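Early 35 kDa protein (Autographa californica nucleopolyhedrovirus, PDB 1P35) inhibits host caspases, so blocking the apoptosis that infected insect cells would otherwise undergo, and also suppresses the host antiviral RNA interference response. Local coordinates at residues L190-V195 against N283-L288; P180-I185 against N289-L294; Y242-F247 against I263-F268. One frame throughout, in Å; residues are numbered along the deposited sequence.

The three contacts are nested along the chain: contact 3 lies inside the loop closed by contact 1, and contact 1 inside that closed by contact 2. Contacts 1 and 2 are neighbours, their centres about 11 Å apart, and meet where the rings of Tyr-193 and His-183 pack edge to face. The chain leaves strand 284-286 of contact 1 and runs directly into 289-294 of contact 2. Contact 3 belongs to the hairpin of strands 238-249 and 259-271; its centre is about 14 Å from that of contact 1, with Val-284 packed on Asn-266, and about 21 Å from the centre of contact 2, where Val-292 still touches Phe-268. A 1,2-ethanediol, probably from the crystallisation liquor, sits against contact 1.

Contact 1 of 3, residues L190-V195 against N283-L288; sequences LYEYDV and NVTSAL. With EDO (1,2-ethanediol), chain F.
Tyr-193 pairs with Val-284 and reaches as far as Leu-288 of segment 283-288. Tyr-193 CB packs on Val-284 CG2 at 3.9 Å. CG stands anti to the carbonyl carbon (chi1 -68°), and beyond it Tyr-193 CD1 passes Val-284 O at 4.1 Å. Tyr-193 CE1 approaches Ser-286 CB obliquely, 4.0 Å away. At the tip, Tyr-193 OH donates to Leu-288 O over 2.7 Å, with the oxygen in the ring plane at its edge, so this buried hydroxyl is satisfied by the loop just beyond the strand. Tyr-191 and Ser-286 exchange backbone hydrogen bonds, and Tyr-193 N gives one to Val-284 O. On the face opposite Tyr-193, Glu-192 CG lies beside Thr-285 CG2. Ser-286 OG accepts from Leu-288 N at 2.9 Å, an ST turn just after strand 284-286, while Ala-287 N donates to O2 of the ethanediol, 2.8 Å off. Asp-194 lies alongside Asn-283, but its carboxylate is held by His-282 and Gln-12. The pairing is that of an antiparallel sheet with a G1 beta bulge, Asn-283 and Val-284 together facing Tyr-193.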
loop_
_atom_site.group_PDB
_atom_site.type_symbol
_atom_site.label_atom_id
_atom_site.label_comp_id
_atom_site.label_asym_id
_atom_site.label_seq_id
_atom_site.Cartn_x
_atom_site.Cartn_y
_atom_site.Cartn_z
ATOM N N LEU A 190 4.184 19.245 -29.111
ATOM C CA LEU A 190 3.585 19.377 -27.787
ATOM C C LEU A 190 3.761 18.034 -27.075
ATOM O O LEU A 190 3.489 16.960 -27.648
ATOM C CB LEU A 190 2.100 19.658 -27.882
ATOM C CG LEU A 190 1.642 21.016 -28.357
ATOM C CD1 LEU A 190 0.107 21.014 -28.283
ATOM C CD2 LEU A 190 2.259 22.121 -27.449
ATOM N N TYR A 191 4.163 18.098 -25.818
ATOM C CA TYR A 191 4.456 16.868 -25.064
ATOM C C TYR A 191 3.609 16.779 -23.825
ATOM O O TYR A 191 3.291 17.808 -23.206
ATOM C CB TYR A 191 5.964 16.863 -24.720
ATOM C CG TYR A 191 6.829 16.973 -25.962
ATOM C CD1 TYR A 191 7.069 18.227 -26.575
ATOM C CD2 TYR A 191 7.293 15.814 -26.609
ATOM C CE1 TYR A 191 7.733 18.323 -27.788
ATOM C CE2 TYR A 191 7.958 15.884 -27.832
ATOM C CZ TYR A 191 8.171 17.134 -28.423
ATOM O OH TYR A 191 8.765 17.170 -29.664
ATOM N N GLU A 192 3.194 15.556 -23.492
ATOM C CA GLU A 192 2.339 15.328 -22.306
ATOM C C GLU A 192 3.222 14.768 -21.238
ATOM O O GLU A 192 4.032 13.898 -21.531
ATOM C CB GLU A 192 1.243 14.282 -22.584
ATOM C CG GLU A 192 0.182 14.652 -23.605
ATOM C CD GLU A 192 -0.832 13.537 -23.835
ATOM O OE1 GLU A 192 -1.758 13.370 -23.013
ATOM O OE2 GLU A 192 -0.688 12.812 -24.833
ATOM N N TYR A 193 3.098 15.274 -20.015
ATOM C CA TYR A 193 3.891 14.742 -18.904
ATOM C C TYR A 193 3.031 14.143 -17.796
ATOM O O TYR A 193 1.929 14.570 -17.568
ATOM C CB TYR A 193 4.728 15.804 -18.262
ATOM C CG TYR A 193 5.836 16.361 -19.084
ATOM C CD1 TYR A 193 5.596 17.339 -20.073
ATOM C CD2 TYR A 193 7.164 15.996 -18.802
ATOM C CE1 TYR A 193 6.664 17.952 -20.747
ATOM C CE2 TYR A 193 8.223 16.594 -19.454
ATOM C CZ TYR A 193 7.992 17.571 -20.415
ATOM O OH TYR A 193 9.104 18.163 -20.987
ATOM N N ASP A 194 3.550 13.108 -17.138
ATOM C CA ASP A 194 2.872 12.471 -16.021
ATOM C C ASP A 194 3.988 11.753 -15.276
ATOM O O ASP A 194 4.250 10.557 -15.494
ATOM C CB ASP A 194 1.782 11.472 -16.450
ATOM C CG ASP A 194 1.035 10.917 -15.239
ATOM O OD1 ASP A 194 1.083 11.605 -14.173
ATOM O OD2 ASP A 194 0.411 9.845 -15.332
ATOM N N VAL A 195 4.626 12.507 -14.381
ATOM C CA VAL A 195 5.783 12.016 -13.667
ATOM C C VAL A 195 5.961 12.787 -12.342
ATOM O O VAL A 195 5.533 13.951 -12.224
ATOM C CB VAL A 195 7.041 12.230 -14.606
ATOM C CG1 VAL A 195 7.207 13.801 -14.970
ATOM C CG2 VAL A 195 8.280 11.701 -13.979
ATOM N N ASN A 283 -0.109 14.899 -15.585
ATOM C CA ASN A 283 -1.080 15.209 -16.603
ATOM C C ASN A 283 -1.004 16.668 -17.111
ATOM O O ASN A 283 -2.015 17.320 -17.346
ATOM C CB ASN A 283 -2.484 14.904 -16.086
ATOM C CG ASN A 283 -2.816 13.387 -16.078
ATOM O OD1 ASN A 283 -3.863 12.970 -15.534
ATOM N ND2 ASN A 283 -1.963 12.576 -16.697
ATOM N N VAL A 284 0.194 17.185 -17.291
ATOM C CA VAL A 284 0.299 18.555 -17.765
ATOM C C VAL A 284 0.900 18.444 -19.129
ATOM O O VAL A 284 1.518 17.416 -19.432
ATOM C CB VAL A 284 1.208 19.405 -16.861
ATOM C CG1 VAL A 284 0.631 19.439 -15.478
ATOM C CG2 VAL A 284 2.656 18.786 -16.810
ATOM N N THR A 285 0.691 19.459 -19.969
ATOM C CA THR A 285 1.276 19.438 -21.309
ATOM C C THR A 285 2.205 20.661 -21.466
ATOM O O THR A 285 2.035 21.677 -20.789
ATOM C CB THR A 285 0.204 19.507 -22.391
ATOM O OG1 THR A 285 -0.454 20.765 -22.275
ATOM C CG2 THR A 285 -0.826 18.347 -22.236
ATOM N N SER A 286 3.168 20.560 -22.362
ATOM C CA SER A 286 4.124 21.644 -22.579
ATOM C C SER A 286 4.828 21.469 -23.886
ATOM O O SER A 286 4.863 20.381 -24.428
ATOM C CB SER A 286 5.186 21.645 -21.484
ATOM O OG SER A 286 6.196 22.558 -21.737
ATOM N N ALA A 287 5.385 22.572 -24.373
ATOM C CA ALA A 287 6.138 22.635 -25.605
ATOM C C ALA A 287 7.622 22.398 -25.263
ATOM O O ALA A 287 8.396 22.085 -26.129
ATOM C CB ALA A 287 5.960 24.020 -26.259
ATOM N N LEU A 288 8.006 22.619 -24.006
ATOM C CA LEU A 288 9.382 22.363 -23.565
ATOM C C LEU A 288 9.493 20.835 -23.373
ATOM O O LEU A 288 8.725 20.252 -22.613
ATOM C CB LEU A 288 9.677 23.008 -22.172
ATOM C CG LEU A 288 10.328 24.386 -22.012
ATOM C CD1 LEU A 288 10.452 24.742 -20.527
ATOM C CD2 LEU A 288 11.729 24.376 -22.652
HETATM C C1 EDO F . 2.837 25.516 -25.011
HETATM O O1 EDO F . 1.566 26.206 -25.122
HETATM C C2 EDO F . 3.551 26.013 -23.783
HETATM O O2 EDO F . 4.546 25.077 -23.403
#

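Contact 2 of 3, residues P180-I185 against N289-L294; sequences PFAHEI and NKNVIL
An irregular connection, where the loop that follows strand 176-179 runs roughly antiparallel to the residues leading into strand 292-295, is held by Asn-289 on His-183 and Asn-291 on Ala-182. Side-chain amides supply the hydrogen bonds of this loop pairing. Asn-289 grips His-183 at two points: Asn-289 OD1 accepts from His-183 N at 2.7 Å, and Asn-289 ND2 donates to His-183 O at 2.8 Å. The first bond arrives in the amide plane on a lone pair of OD1. The second is almost straight (174°), with His-183 O in the plane of the amide although the donor stands above the plane of that carbonyl. CG of Asn-289 lies anti to its backbone N (chi1 176°), and the two bonds to His-183 fix the rotation of the amide beyond it. The same Asn-289 OD1 lies at the edge of the imidazole, 3.2 Å from His-183 CD2, ring and amide planes being 21° apart.

Asn-291 OD1 accepts from Ala-182 N at 2.8 Å, the donor tilted from its carbonyl plane. A water adds a second bond to this oxygen, 2.7 Å from Asn-291 OD1, and also donates to Ala-182 O, thus tying both polar groups of Ala-182 to Asn-291. Ala-182 CB points toward segment 289-294 and lies 3.2 Å from Asn-291 OD1. Farther on, Phe-181 and Val-292 lie side by side; Val-292 CG2 meets the ring edge in its plane, 3.5 Å from Phe-181 CD2. Helix 206-215 covers Val-292 through Gln-208 and Phe-209, and its Glu-211 takes the salt bridge of Lys-290. Val-292 and Leu-294 bond the backbone of Val-179 and Val-177, so the side-chain bonds of Asn-289 and Asn-291 lie just beyond the two-stranded antiparallel sheet of 176-179 and 292-295.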
loop_
_atom_site.group_PDB
_atom_site.type_symbol
_atom_site.label_atom_id
_atom_site.label_comp_id
_atom_site.label_asym_id
_atom_site.label_seq_id
_atom_site.Cartn_x
_atom_site.Cartn_y
_atom_site.Cartn_z
ATOM N N PRO A 180 15.882 12.664 -15.829
ATOM C CA PRO A 180 15.370 12.392 -17.189
ATOM C C PRO A 180 13.904 12.614 -17.495
ATOM O O PRO A 180 13.143 11.656 -17.654
ATOM C CB PRO A 180 15.827 10.942 -17.411
ATOM C CG PRO A 180 15.630 10.335 -16.045
ATOM C CD PRO A 180 16.266 11.409 -15.132
ATOM N N PHE A 181 13.494 13.877 -17.596
ATOM C CA PHE A 181 12.102 14.172 -17.922
ATOM C C PHE A 181 11.834 14.172 -19.413
ATOM O O PHE A 181 10.692 13.964 -19.828
ATOM C CB PHE A 181 11.675 15.544 -17.354
ATOM C CG PHE A 181 11.611 15.589 -15.864
ATOM C CD1 PHE A 181 10.934 14.616 -15.157
ATOM C CD2 PHE A 181 12.192 16.647 -15.163
ATOM C CE1 PHE A 181 10.819 14.685 -13.768
ATOM C CE2 PHE A 181 12.089 16.724 -13.767
ATOM C CZ PHE A 181 11.387 15.729 -13.070
ATOM N N ALA A 182 12.853 14.416 -20.236
ATOM C CA ALA A 182 12.599 14.494 -21.686
ATOM C C ALA A 182 12.058 13.221 -22.364
ATOM O O ALA A 182 12.354 12.063 -21.956
ATOM C CB ALA A 182 13.889 14.988 -22.444
ATOM N N HIS A 183 11.280 13.455 -23.416
ATOM C CA HIS A 183 10.655 12.375 -24.180
ATOM C C HIS A 183 11.295 12.345 -25.563
ATOM O O HIS A 183 12.063 13.277 -25.938
ATOM C CB HIS A 183 9.154 12.651 -24.392
ATOM C CG HIS A 183 8.416 13.064 -23.149
ATOM N ND1 HIS A 183 7.765 12.169 -22.333
ATOM C CD2 HIS A 183 8.234 14.282 -22.590
ATOM C CE1 HIS A 183 7.208 12.815 -21.327
ATOM N NE2 HIS A 183 7.477 14.101 -21.458
ATOM N N GLU A 184 11.011 11.273 -26.314
ATOM C CA GLU A 184 11.481 11.242 -27.676
ATOM C C GLU A 184 10.675 12.385 -28.381
ATOM O O GLU A 184 9.562 12.727 -27.973
ATOM C CB GLU A 184 11.123 9.931 -28.328
ATOM C CG GLU A 184 9.657 9.692 -28.404
ATOM C CD GLU A 184 9.061 9.098 -27.131
ATOM O OE1 GLU A 184 9.652 9.205 -26.043
ATOM O OE2 GLU A 184 7.967 8.533 -27.223
ATOM N N ILE A 185 11.224 12.962 -29.438
ATOM C CA ILE A 185 10.523 14.038 -30.178
ATOM C C ILE A 185 9.267 13.502 -30.876
ATOM O O ILE A 185 9.224 12.306 -31.187
ATOM C CB ILE A 185 11.464 14.607 -31.256
ATOM C CG1 ILE A 185 12.776 15.044 -30.595
ATOM C CG2 ILE A 185 10.809 15.787 -31.994
ATOM C CD1 ILE A 185 13.866 15.431 -31.599
ATOM N N ASN A 289 10.446 20.214 -24.043
ATOM C CA ASN A 289 10.685 18.777 -23.917
ATOM C C ASN A 289 12.126 18.641 -23.502
ATOM O O ASN A 289 13.001 18.481 -24.347
ATOM C CB ASN A 289 10.502 18.063 -25.259
ATOM C CG ASN A 289 10.839 16.590 -25.152
ATOM O OD1 ASN A 289 10.516 15.952 -24.153
ATOM N ND2 ASN A 289 11.464 16.043 -26.172
ATOM N N LYS A 290 12.405 18.756 -22.214
ATOM C CA LYS A 290 13.783 18.684 -21.764
ATOM C C LYS A 290 14.046 18.041 -20.373
ATOM O O LYS A 290 13.127 17.860 -19.565
ATOM C CB LYS A 290 14.396 20.107 -21.821
ATOM C CG LYS A 290 13.651 21.152 -21.036
ATOM C CD LYS A 290 14.378 22.527 -20.991
ATOM C CE LYS A 290 15.639 22.540 -20.134
ATOM N NZ LYS A 290 16.248 23.909 -20.055
ATOM N N ASN A 291 15.310 17.675 -20.116
ATOM C CA ASN A 291 15.666 17.132 -18.801
ATOM C C ASN A 291 15.942 18.326 -17.859
ATOM O O ASN A 291 16.077 19.457 -18.285
ATOM C CB ASN A 291 16.943 16.254 -18.918
ATOM C CG ASN A 291 16.742 15.079 -19.867
ATOM O OD1 ASN A 291 15.662 14.473 -19.872
ATOM N ND2 ASN A 291 17.773 14.733 -20.644
ATOM N N VAL A 292 16.010 18.056 -16.571
ATOM C CA VAL A 292 16.333 19.083 -15.593
ATOM C C VAL A 292 17.752 18.673 -15.216
ATOM O O VAL A 292 18.000 17.501 -14.949
ATOM C CB VAL A 292 15.381 19.007 -14.385
ATOM C CG1 VAL A 292 15.979 19.704 -13.197
ATOM C CG2 VAL A 292 14.040 19.623 -14.763
ATOM N N ILE A 293 18.690 19.606 -15.246
ATOM C CA ILE A 293 20.090 19.283 -14.946
ATOM C C ILE A 293 20.517 20.159 -13.775
ATOM O O ILE A 293 20.392 21.398 -13.849
ATOM C CB ILE A 293 20.940 19.473 -16.272
ATOM C CG1 ILE A 293 20.332 18.531 -17.350
ATOM C CG2 ILE A 293 22.425 19.110 -16.058
ATOM C CD1 ILE A 293 21.044 18.421 -18.712
ATOM N N LEU A 294 20.947 19.532 -12.670
ATOM C CA LEU A 294 21.357 20.295 -11.465
ATOM C C LEU A 294 22.769 19.993 -10.991
ATOM O O LEU A 294 23.393 19.034 -11.446
ATOM C CB LEU A 294 20.392 19.983 -10.303
ATOM C CG LEU A 294 18.956 20.318 -10.712
ATOM C CD1 LEU A 294 17.990 19.564 -9.858
ATOM C CD2 LEU A 294 18.740 21.868 -10.717
HETATM O O HOH W 1 15.170 12.104 -21.124
#

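Contact 3 of 3, residues Y242-F247 against I263-F268; sequences YKALEF and IFCNGF
Lys-243 and Asn-266 exchange backbone hydrogen bonds, Lys-243 N to Asn-266 O at 3.0 Å and Asn-266 N back to Lys-243 O. Leu-245 and Ile-263 form a second such pair, its Leu-245 N to Ile-263 O bond being 2.7 Å long. A weaker CA-H...O contact lies between them, Cys-265 CA standing 3.1 Å from Lys-243 O. Asn-266 OD1 accepts from His-282 N, and Lys-243 NZ bonds carbonyls at the end of helix 206-215 and just after it.

Strands 238-249 and 259-271 form an antiparallel beta hairpin, and its register slips by one residue between the two bonded pairs. This beta bulge puts an extra residue in the 263-266 strand; Phe-264 has left-handed backbone angles there (phi 43°, psi 49°). At the other end Tyr-242 pairs with Gly-267 where the chain turns a corner, and the backbone angles and the closeness of Tyr-242 CA both suit a residue without CB.

Apolar contacts form two groups. Around Leu-245 and Ile-263, Leu-245 lies beside Phe-264, Leu-245 CD2 being obliquely placed 3.4 Å from Phe-264 CD2. Ile-263 CD1 sits over the centre of the Phe-264 ring, and also touches the edge of another ring, 3.9 Å from Phe-247 CE2. Ile-263 CG1 stands between the backbone N and the carbonyl carbon (chi1 56°), and CD1 beyond it meets both rings.

Cys-265 makes the second group: Cys-265 SG touches Ala-244 CB at 3.4 Å and lies obliquely to the Tyr-242 ring, 5.0 Å from its centroid, while Cys-265 CB meets Tyr-242 CD2. Tyr-231 stacks on that ring, and Lys-262 and Glu-233 bond its hydroxyl.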
loop_
_atom_site.group_PDB
_atom_site.type_symbol
_atom_site.label_atom_id
_atom_site.label_comp_id
_atom_site.label_asym_id
_atom_site.label_seq_id
_atom_site.Cartn_x
_atom_site.Cartn_y
_atom_site.Cartn_z
ATOM N N TYR A 242 5.375 26.727 -8.852
ATOM C CA TYR A 242 4.327 25.880 -9.403
ATOM C C TYR A 242 3.136 26.636 -9.992
ATOM O O TYR A 242 3.024 27.863 -9.895
ATOM C CB TYR A 242 3.782 24.954 -8.283
ATOM C CG TYR A 242 3.154 25.721 -7.125
ATOM C CD1 TYR A 242 3.934 26.329 -6.156
ATOM C CD2 TYR A 242 1.767 25.854 -7.012
ATOM C CE1 TYR A 242 3.348 27.051 -5.092
ATOM C CE2 TYR A 242 1.179 26.573 -5.943
ATOM C CZ TYR A 242 1.989 27.165 -4.993
ATOM O OH TYR A 242 1.436 27.880 -3.946
ATOM N N LYS A 243 2.253 25.886 -10.632
ATOM C CA LYS A 243 1.034 26.457 -11.135
ATOM C C LYS A 243 -0.084 25.713 -10.403
ATOM O O LYS A 243 0.115 24.564 -9.946
ATOM C CB LYS A 243 0.911 26.263 -12.631
ATOM C CG LYS A 243 1.626 27.324 -13.422
ATOM C CD LYS A 243 1.571 27.075 -14.910
ATOM C CE LYS A 243 2.137 28.315 -15.665
ATOM N NZ LYS A 243 1.965 28.099 -17.079
ATOM N N ALA A 244 -1.237 26.372 -10.273
ATOM C CA ALA A 244 -2.369 25.769 -9.609
ATOM C C ALA A 244 -3.625 26.197 -10.330
ATOM O O ALA A 244 -3.676 27.280 -10.896
ATOM C CB ALA A 244 -2.430 26.215 -8.123
ATOM N N LEU A 245 -4.646 25.360 -10.272
ATOM C CA LEU A 245 -5.910 25.641 -10.900
ATOM C C LEU A 245 -6.741 26.148 -9.748
ATOM O O LEU A 245 -6.814 25.490 -8.686
ATOM C CB LEU A 245 -6.542 24.377 -11.456
ATOM C CG LEU A 245 -7.898 24.650 -12.111
ATOM C CD1 LEU A 245 -7.729 25.450 -13.444
ATOM C CD2 LEU A 245 -8.549 23.342 -12.404
ATOM N N GLU A 246 -7.374 27.300 -9.954
ATOM C CA GLU A 246 -8.168 27.905 -8.898
ATOM C C GLU A 246 -9.513 28.407 -9.371
ATOM O O GLU A 246 -9.682 28.808 -10.503
ATOM C CB GLU A 246 -7.393 29.064 -8.261
ATOM C CG GLU A 246 -6.054 28.652 -7.743
ATOM C CD GLU A 246 -5.458 29.687 -6.835
ATOM O OE1 GLU A 246 -6.231 30.492 -6.349
ATOM O OE2 GLU A 246 -4.239 29.679 -6.586
ATOM N N PHE A 247 -10.487 28.342 -8.486
ATOM C CA PHE A 247 -11.798 28.809 -8.804
ATOM C C PHE A 247 -12.581 28.965 -7.520
ATOM O O PHE A 247 -12.058 28.682 -6.437
ATOM C CB PHE A 247 -12.519 27.876 -9.774
ATOM C CG PHE A 247 -12.610 26.480 -9.307
ATOM C CD1 PHE A 247 -13.658 26.085 -8.490
ATOM C CD2 PHE A 247 -11.617 25.556 -9.635
ATOM C CE1 PHE A 247 -13.717 24.782 -7.994
ATOM C CE2 PHE A 247 -11.675 24.266 -9.149
ATOM C CZ PHE A 247 -12.743 23.880 -8.314
ATOM N N ILE A 263 -6.351 23.571 -6.656
ATOM C CA ILE A 263 -6.001 22.198 -7.024
ATOM C C ILE A 263 -5.022 22.078 -8.202
ATOM O O ILE A 263 -4.603 23.084 -8.783
ATOM C CB ILE A 263 -7.287 21.348 -7.330
ATOM C CG1 ILE A 263 -8.122 22.008 -8.408
ATOM C CG2 ILE A 263 -8.118 21.235 -6.058
ATOM C CD1 ILE A 263 -9.285 21.138 -8.912
ATOM N N PHE A 264 -4.715 20.826 -8.555
ATOM C CA PHE A 264 -3.764 20.436 -9.621
ATOM C C PHE A 264 -2.507 21.228 -9.615
ATOM O O PHE A 264 -2.119 21.783 -10.643
ATOM C CB PHE A 264 -4.363 20.538 -11.009
ATOM C CG PHE A 264 -5.723 19.961 -11.134
ATOM C CD1 PHE A 264 -6.071 18.795 -10.468
ATOM C CD2 PHE A 264 -6.624 20.507 -12.028
ATOM C CE1 PHE A 264 -7.287 18.187 -10.705
ATOM C CE2 PHE A 264 -7.840 19.909 -12.272
ATOM C CZ PHE A 264 -8.177 18.740 -11.611
ATOM N N CYS A 265 -1.884 21.344 -8.448
ATOM C CA CYS A 265 -0.628 22.043 -8.376
ATOM C C CYS A 265 0.492 21.149 -8.919
ATOM O O CYS A 265 0.720 20.015 -8.430
ATOM C CB CYS A 265 -0.291 22.444 -6.919
ATOM S SG CYS A 265 -1.526 23.559 -6.161
ATOM N N ASN A 266 1.206 21.697 -9.899
ATOM C CA ASN A 266 2.308 21.025 -10.566
ATOM C C ASN A 266 3.543 21.945 -10.585
ATOM O O ASN A 266 3.451 23.173 -10.788
ATOM C CB ASN A 266 1.877 20.651 -11.981
ATOM C CG ASN A 266 0.823 19.562 -11.987
ATOM O OD1 ASN A 266 1.149 18.361 -11.816
ATOM N ND2 ASN A 266 -0.451 19.959 -12.136
ATOM N N GLY A 267 4.698 21.342 -10.394
ATOM C CA GLY A 267 5.917 22.126 -10.367
ATOM C C GLY A 267 7.039 21.520 -9.556
ATOM O O GLY A 267 7.232 20.308 -9.544
ATOM N N PHE A 268 7.759 22.401 -8.872
ATOM C CA PHE A 268 8.932 22.074 -8.098
ATOM C C PHE A 268 8.841 22.636 -6.669
ATOM O O PHE A 268 8.525 23.836 -6.457
ATOM C CB PHE A 268 10.177 22.698 -8.789
ATOM C CG PHE A 268 10.424 22.198 -10.167
ATOM C CD1 PHE A 268 9.572 22.542 -11.211
ATOM C CD2 PHE A 268 11.464 21.292 -10.412
ATOM C CE1 PHE A 268 9.736 21.968 -12.509
ATOM C CE2 PHE A 268 11.645 20.716 -11.681
ATOM C CZ PHE A 268 10.764 21.055 -12.751
#